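Local coordinates for protein ectonucleoside triphosphate diphosphohydrolase 4 (Homo sapiens, PDB 6WG5) that belongs to the GDA1/CD39 nucleoside phosphatase family, an enzyme family placed in the actin-like ATPase clan, at residues A[284-289]-A[442-447]; A[291-296]-A[353-358]. One frame throughout, in Å; residues are numbered along the deposited sequence.

Interaction 1: residues A[284-289]-A[442-447]; sequences NAARQR and QCFKSA. With NAG (2-acetamido-2-deoxy-beta-D-glucopyranose), chain B.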
loop_
_atom_site.group_PDB
_atom_site.type_symbol
_atom_site.label_atom_id
_atom_site.label_comp_id
_atom_site.label_asym_id
_atom_site.label_seq_id
_atom_site.Cartn_x
_atom_site.Cartn_y
_atom_site.Cartn_z
ATOM N N ASN A 284 -2.368 -11.926 10.265
ATOM C CA ASN A 284 -3.166 -13.145 10.348
ATOM C C ASN A 284 -2.413 -14.344 9.782
ATOM O O ASN A 284 -2.427 -15.428 10.378
ATOM C CB ASN A 284 -4.493 -12.946 9.618
ATOM C CG ASN A 284 -5.380 -11.911 10.288
ATOM O OD1 ASN A 284 -5.327 -11.723 11.502
ATOM N ND2 ASN A 284 -6.204 -11.236 9.495
ATOM N N ALA A 285 -1.753 -14.176 8.634
ATOM C CA ALA A 285 -0.984 -15.275 8.058
ATOM C C ALA A 285 0.097 -15.752 9.018
ATOM O O ALA A 285 0.316 -16.960 9.168
ATOM C CB ALA A 285 -0.362 -14.848 6.729
ATOM N N ALA A 286 0.790 -14.817 9.674
ATOM C CA ALA A 286 1.814 -15.204 10.637
ATOM C C ALA A 286 1.215 -16.028 11.768
ATOM O O ALA A 286 1.795 -17.037 12.186
ATOM C CB ALA A 286 2.516 -13.964 11.189
ATOM N N ARG A 287 0.050 -15.615 12.275
ATOM C CA ARG A 287 -0.597 -16.370 13.342
ATOM C C ARG A 287 -0.961 -17.772 12.875
ATOM O O ARG A 287 -0.835 -18.740 13.636
ATOM C CB ARG A 287 -1.840 -15.623 13.833
ATOM C CG ARG A 287 -2.701 -16.403 14.828
ATOM C CD ARG A 287 -1.998 -16.612 16.161
ATOM N NE ARG A 287 -2.697 -17.590 16.990
ATOM C CZ ARG A 287 -2.323 -17.947 18.215
ATOM N NH1 ARG A 287 -1.251 -17.402 18.776
ATOM N NH2 ARG A 287 -3.024 -18.855 18.883
ATOM N N GLN A 288 -1.416 -17.905 11.629
ATOM C CA GLN A 288 -1.773 -19.223 11.118
ATOM C C GLN A 288 -0.539 -20.101 10.954
ATOM O O GLN A 288 -0.564 -21.289 11.293
ATOM C CB GLN A 288 -2.523 -19.089 9.791
ATOM C CG GLN A 288 -3.031 -20.410 9.233
ATOM C CD GLN A 288 -3.959 -21.129 10.197
ATOM O OE1 GLN A 288 -5.004 -20.601 10.582
ATOM N NE2 GLN A 288 -3.575 -22.337 10.599
ATOM N N ARG A 289 0.553 -19.535 10.436
ATOM C CA ARG A 289 1.795 -20.292 10.333
ATOM C C ARG A 289 2.293 -20.707 11.711
ATOM O O ARG A 289 2.860 -21.794 11.878
ATOM C CB ARG A 289 2.852 -19.461 9.606
ATOM C CG ARG A 289 2.500 -19.128 8.160
ATOM C CD ARG A 289 3.439 -18.076 7.606
ATOM N NE ARG A 289 4.830 -18.454 7.820
ATOM C CZ ARG A 289 5.840 -17.597 7.911
ATOM N NH1 ARG A 289 7.071 -18.052 8.111
ATOM N NH2 ARG A 289 5.628 -16.292 7.814
ATOM N N GLN A 442 -4.667 -9.335 19.297
ATOM C CA GLN A 442 -3.853 -8.132 19.447
ATOM C C GLN A 442 -2.442 -8.474 19.906
ATOM O O GLN A 442 -1.465 -7.890 19.423
ATOM C CB GLN A 442 -4.518 -7.172 20.436
ATOM C CG GLN A 442 -3.588 -6.118 21.054
ATOM C CD GLN A 442 -3.167 -5.042 20.072
ATOM O OE1 GLN A 442 -3.805 -4.837 19.040
ATOM N NE2 GLN A 442 -2.083 -4.346 20.391
ATOM N N CYS A 443 -2.313 -9.406 20.850
ATOM C CA CYS A 443 -1.005 -9.702 21.424
ATOM C C CYS A 443 -0.057 -10.257 20.375
ATOM O O CYS A 443 1.037 -9.724 20.164
ATOM C CB CYS A 443 -1.154 -10.672 22.591
ATOM S SG CYS A 443 -1.663 -9.780 24.034
ATOM N N PHE A 444 -0.455 -11.343 19.713
ATOM C CA PHE A 444 0.390 -11.905 18.670
ATOM C C PHE A 444 0.718 -10.854 17.616
ATOM O O PHE A 444 1.879 -10.695 17.222
ATOM C CB PHE A 444 -0.288 -13.112 18.024
ATOM C CG PHE A 444 0.502 -13.697 16.892
ATOM C CD1 PHE A 444 1.381 -14.742 17.112
ATOM C CD2 PHE A 444 0.390 -13.181 15.613
ATOM C CE1 PHE A 444 2.117 -15.271 16.077
ATOM C CE2 PHE A 444 1.128 -13.703 14.574
ATOM C CZ PHE A 444 1.996 -14.749 14.806
ATOM N N LYS A 445 -0.295 -10.116 17.157
ATOM C CA LYS A 445 -0.080 -9.181 16.059
ATOM C C LYS A 445 0.760 -7.985 16.483
ATOM O O LYS A 445 1.554 -7.477 15.684
ATOM C CB LYS A 445 -1.423 -8.728 15.495
ATOM C CG LYS A 445 -2.095 -9.789 14.631
ATOM C CD LYS A 445 -3.595 -9.594 14.568
ATOM C CE LYS A 445 -4.060 -9.283 13.167
ATOM N NZ LYS A 445 -5.512 -8.956 13.147
ATOM N N SER A 446 0.612 -7.521 17.725
ATOM C CA SER A 446 1.456 -6.429 18.201
ATOM C C SER A 446 2.917 -6.857 18.263
ATOM O O SER A 446 3.813 -6.083 17.906
ATOM C CB SER A 446 0.978 -5.954 19.573
ATOM O OG SER A 446 1.111 -6.978 20.540
ATOM N N ALA A 447 3.176 -8.088 18.711
ATOM C CA ALA A 447 4.545 -8.592 18.767
ATOM C C ALA A 447 5.093 -8.849 17.371
ATOM O O ALA A 447 6.256 -8.539 17.085
ATOM C CB ALA A 447 4.595 -9.869 19.598
HETATM C C1 NAG B . 9.552 -19.759 5.436
HETATM C C2 NAG B . 8.512 -19.900 4.321
HETATM C C3 NAG B . 8.063 -21.356 4.182
HETATM C C4 NAG B . 9.256 -22.299 4.082
HETATM C C5 NAG B . 10.226 -22.042 5.225
HETATM C C6 NAG B . 11.498 -22.851 5.121
HETATM C C7 NAG B . 6.951 -18.089 3.744
HETATM C C8 NAG B . 5.735 -17.325 4.174
HETATM N N2 NAG B . 7.362 -19.048 4.580
HETATM O O3 NAG B . 7.251 -21.481 3.020
HETATM O O4 NAG B . 8.802 -23.645 4.184
HETATM O O5 NAG B . 10.618 -20.665 5.213
HETATM O O6 NAG B . 12.496 -22.353 6.003
HETATM O O7 NAG B . 7.534 -17.846 2.693
HETATM O O HOH W 1 -7.844 -8.491 10.592
#

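Interaction 2: residues A[291-296]-A[353-358]; sequences EDRIFA and QPFMNK. With NAG (2-acetamido-2-deoxy-beta-D-glucopyranose), chain B.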
loop_
_atom_site.group_PDB
_atom_site.type_symbol
_atom_site.label_atom_id
_atom_site.label_comp_id
_atom_site.label_asym_id
_atom_site.label_seq_id
_atom_site.Cartn_x
_atom_site.Cartn_y
_atom_site.Cartn_z
ATOM N N GLU A 291 0.338 -21.242 14.476
ATOM C CA GLU A 291 -0.520 -22.330 14.936
ATOM C C GLU A 291 -0.219 -23.627 14.199
ATOM O O GLU A 291 -0.308 -24.708 14.790
ATOM C CB GLU A 291 -1.991 -21.947 14.761
ATOM C CG GLU A 291 -2.450 -20.818 15.679
ATOM C CD GLU A 291 -3.909 -20.446 15.482
ATOM O OE1 GLU A 291 -4.584 -21.082 14.646
ATOM O OE2 GLU A 291 -4.383 -19.513 16.167
ATOM N N ASP A 292 0.142 -23.542 12.916
ATOM C CA ASP A 292 0.476 -24.745 12.160
ATOM C C ASP A 292 1.644 -25.487 12.792
ATOM O O ASP A 292 1.656 -26.723 12.826
ATOM C CB ASP A 292 0.798 -24.387 10.708
ATOM C CG ASP A 292 -0.442 -24.072 9.892
ATOM O OD1 ASP A 292 -1.552 -24.467 10.308
ATOM O OD2 ASP A 292 -0.302 -23.436 8.825
ATOM N N ARG A 293 2.643 -24.756 13.295
ATOM C CA ARG A 293 3.807 -25.420 13.869
ATOM C C ARG A 293 3.501 -25.968 15.259
ATOM O O ARG A 293 4.014 -27.026 15.635
ATOM C CB ARG A 293 5.004 -24.467 13.919
ATOM C CG ARG A 293 6.342 -25.199 13.886
ATOM C CD ARG A 293 7.522 -24.291 14.187
ATOM N NE ARG A 293 8.015 -23.590 13.003
ATOM C CZ ARG A 293 9.084 -22.795 12.994
ATOM N NH1 ARG A 293 9.775 -22.596 14.111
ATOM N NH2 ARG A 293 9.463 -22.196 11.871
ATOM N N ILE A 294 2.678 -25.261 16.037
ATOM C CA ILE A 294 2.205 -25.813 17.305
ATOM C C ILE A 294 1.496 -27.135 17.059
ATOM O O ILE A 294 1.725 -28.129 17.761
ATOM C CB ILE A 294 1.283 -24.810 18.021
ATOM C CG1 ILE A 294 2.082 -23.592 18.489
ATOM C CG2 ILE A 294 0.574 -25.477 19.209
ATOM C CD1 ILE A 294 1.221 -22.492 19.077
ATOM N N PHE A 295 0.617 -27.165 16.056
ATOM C CA PHE A 295 -0.118 -28.385 15.747
ATOM C C PHE A 295 0.830 -29.496 15.311
ATOM O O PHE A 295 0.738 -30.632 15.790
ATOM C CB PHE A 295 -1.158 -28.108 14.663
ATOM C CG PHE A 295 -2.017 -29.289 14.343
ATOM C CD1 PHE A 295 -1.648 -30.186 13.354
ATOM C CD2 PHE A 295 -3.187 -29.517 15.046
ATOM C CE1 PHE A 295 -2.434 -31.283 13.066
ATOM C CE2 PHE A 295 -3.978 -30.613 14.765
ATOM C CZ PHE A 295 -3.600 -31.499 13.774
ATOM N N ALA A 296 1.753 -29.182 14.402
ATOM C CA ALA A 296 2.662 -30.201 13.890
ATOM C C ALA A 296 3.582 -30.727 14.984
ATOM O O ALA A 296 3.908 -31.919 15.005
ATOM C CB ALA A 296 3.482 -29.636 12.732
ATOM N N GLN A 353 10.041 -15.259 16.161
ATOM C CA GLN A 353 11.217 -14.909 15.365
ATOM C C GLN A 353 11.405 -15.797 14.142
ATOM O O GLN A 353 11.539 -15.260 13.032
ATOM C CB GLN A 353 12.466 -14.968 16.255
ATOM C CG GLN A 353 12.708 -13.721 17.076
ATOM C CD GLN A 353 13.313 -12.604 16.260
ATOM O OE1 GLN A 353 12.695 -11.562 16.062
ATOM N NE2 GLN A 353 14.532 -12.817 15.777
ATOM N N PRO A 354 11.427 -17.127 14.260
ATOM C CA PRO A 354 11.701 -17.963 13.079
ATOM C C PRO A 354 10.787 -17.689 11.901
ATOM O O PRO A 354 11.199 -17.876 10.749
ATOM C CB PRO A 354 11.504 -19.391 13.612
ATOM C CG PRO A 354 11.718 -19.288 15.079
ATOM C CD PRO A 354 11.227 -17.932 15.477
ATOM N N PHE A 355 9.556 -17.249 12.149
ATOM C CA PHE A 355 8.572 -17.119 11.085
ATOM C C PHE A 355 8.812 -15.911 10.193
ATOM O O PHE A 355 8.166 -15.802 9.145
ATOM C CB PHE A 355 7.170 -17.063 11.692
ATOM C CG PHE A 355 6.802 -18.310 12.437
ATOM C CD1 PHE A 355 6.175 -19.360 11.789
ATOM C CD2 PHE A 355 7.112 -18.448 13.779
ATOM C CE1 PHE A 355 5.847 -20.514 12.469
ATOM C CE2 PHE A 355 6.787 -19.601 14.463
ATOM C CZ PHE A 355 6.155 -20.635 13.807
ATOM N N MET A 356 9.717 -15.007 10.576
ATOM C CA MET A 356 10.171 -13.980 9.649
ATOM C C MET A 356 11.072 -14.556 8.568
ATOM O O MET A 356 11.269 -13.915 7.530
ATOM C CB MET A 356 10.897 -12.874 10.408
ATOM C CG MET A 356 10.002 -12.118 11.369
ATOM S SD MET A 356 10.737 -10.578 11.932
ATOM C CE MET A 356 12.094 -11.194 12.925
ATOM N N ASN A 357 11.615 -15.755 8.782
ATOM C CA ASN A 357 12.365 -16.469 7.751
ATOM C C ASN A 357 13.640 -15.719 7.369
ATOM O O ASN A 357 14.075 -15.734 6.215
ATOM C CB ASN A 357 11.482 -16.725 6.524
ATOM C CG ASN A 357 10.791 -18.070 6.581
ATOM O OD1 ASN A 357 10.798 -18.741 7.613
ATOM N ND2 ASN A 357 10.190 -18.473 5.470
ATOM N N LYS A 358 14.258 -15.073 8.354
ATOM C CA LYS A 358 15.484 -14.328 8.104
ATOM C C LYS A 358 16.647 -15.276 7.846
ATOM O O LYS A 358 16.742 -16.350 8.443
ATOM C CB LYS A 358 15.812 -13.421 9.288
ATOM C CG LYS A 358 14.884 -12.225 9.437
ATOM C CD LYS A 358 15.351 -11.270 10.532
ATOM C CE LYS A 358 16.590 -10.479 10.121
ATOM N NZ LYS A 358 16.310 -9.517 9.021
HETATM C C1 NAG B . 9.552 -19.759 5.436
HETATM C C2 NAG B . 8.512 -19.900 4.321
HETATM C C3 NAG B . 8.063 -21.356 4.182
HETATM C C4 NAG B . 9.256 -22.299 4.082
HETATM C C5 NAG B . 10.226 -22.042 5.225
HETATM C C6 NAG B . 11.498 -22.851 5.121
HETATM C C7 NAG B . 6.951 -18.089 3.744
HETATM C C8 NAG B . 5.735 -17.325 4.174
HETATM N N2 NAG B . 7.362 -19.048 4.580
HETATM O O3 NAG B . 7.251 -21.481 3.020
HETATM O O4 NAG B . 8.802 -23.645 4.184
HETATM O O5 NAG B . 10.618 -20.665 5.213
HETATM O O6 NAG B . 12.496 -22.353 6.003
HETATM O O7 NAG B . 7.534 -17.846 2.693
HETATM O O HOH W 2 9.163 -20.824 9.414
#

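Interaction 1: residues A[284-289]-A[442-447]
At the crossing of helices 283-296 and 436-456, the ring of Phe444 fits against Ala286 and Arg287. The axes of the two short segments approach to 9.8 Å at 107°, so the helices meet over a small patch, with 254 Å² buried in all. Phe444 makes the largest single contribution. Its CG stands anti to the backbone N (chi1 177°), which sends the ring across to the other helix. Arg287 CB lies over one ring face, 4.0 Å from the centroid, a CH-pi contact displaced toward the rim. Ala286 CB comes in at the ring edge, in its plane, 3.7 Å from Phe444 CE2. Beyond CB, the Arg287 chain bends at chi2 and passes CD over the ring at 3.9 Å from Phe444 CG. The guanidinium then stands steeply to the ring, their planes 83° apart, with Phe444 CD1 near its edge. This is not a cation-pi stack, and the charge is met by salt bridges to Glu291, one turn on, and to Asp319.

Helix 283-296 follows strand 270-279 of a mixed sheet, in a fold expected of the actin-like clan, and Phe444 also touches Ile352 of helix 345-352. The sole direct polar bond between the segments is weak: Lys445 NZ donates to Asn284 OD1 at 3.2 Å. One water accepts, also weakly, from Lys445 NZ and Asn284 ND2, while Glu386 gives the lysine a long, weak ion pair. Next to Phe444 in the chain, Cys443 is tied to Cys414 by a disulfide, linking helix 436-456 covalently to helix 403-414.

Interaction 2: residues A[291-296]-A[353-358]
The guanidinium of Arg293 lies on the ring of Phe355: Phe355 CZ sits over one guanidinium face, toward its rim, and Pro354 CB meets the guanidinium edge near its plane, 3.7 Å from Arg293 NH1. The planes are inclined by 29° and the centres are 4.2 Å apart. With Arg293 CZ 30° off the ring normal, this is an off-centre cation-pi stack rather than one placed over the centroid. Arg293 NE comes within 3.6 Å of Phe355 CZ, and Arg293 NH2 stands over the same ring's face. The two side chains reach this overlap from opposite directions. Arg293 extends from its helix until chi3 (-85°) turns the terminal group, which helps to lay it along the ring.

A water couples the arginine to the glycosylation site. It accepts weakly from Arg293 NH2 at 2.8 Å and donates to Asn357 OD1 at 3.2 Å. Asn357 ND2 carries the NAG through its covalent bond to NAG C1, and the same ND2 is hydrogen-bonded to Asn367.

The contact is modest, 163 Å² in all, and joins the C-terminal part of helix 283-296 to the loop that follows helix 345-352. Phe355 is its buried member and packs on Trp448 of helix 436-456, whereas Ile294, on the helix that bears Arg293, rests on strands 327-332 and 335-341.

How the interactions relate
Both contacts use helix 283-296, interaction 1 through its first turns and interaction 2 through its last, and their centres are 11 Å apart. Arg289, at the end of segment 284-289, joins them: its NH1 is 2.7 Å from Phe355 O, a probable hydrogen bond to the range 353-358. The glycan is the second common element. NAG C8 lies 3.7 Å above the centre of the Arg289 guanidinium, while the sugar itself is attached within interaction 2. Trp448 supplies a third connection, touching both Ala286 and Phe355. Interaction 1 is buried, as four of its five touching residues are, whereas two of the three in interaction 2 are exposed; Arg289 bridges the two.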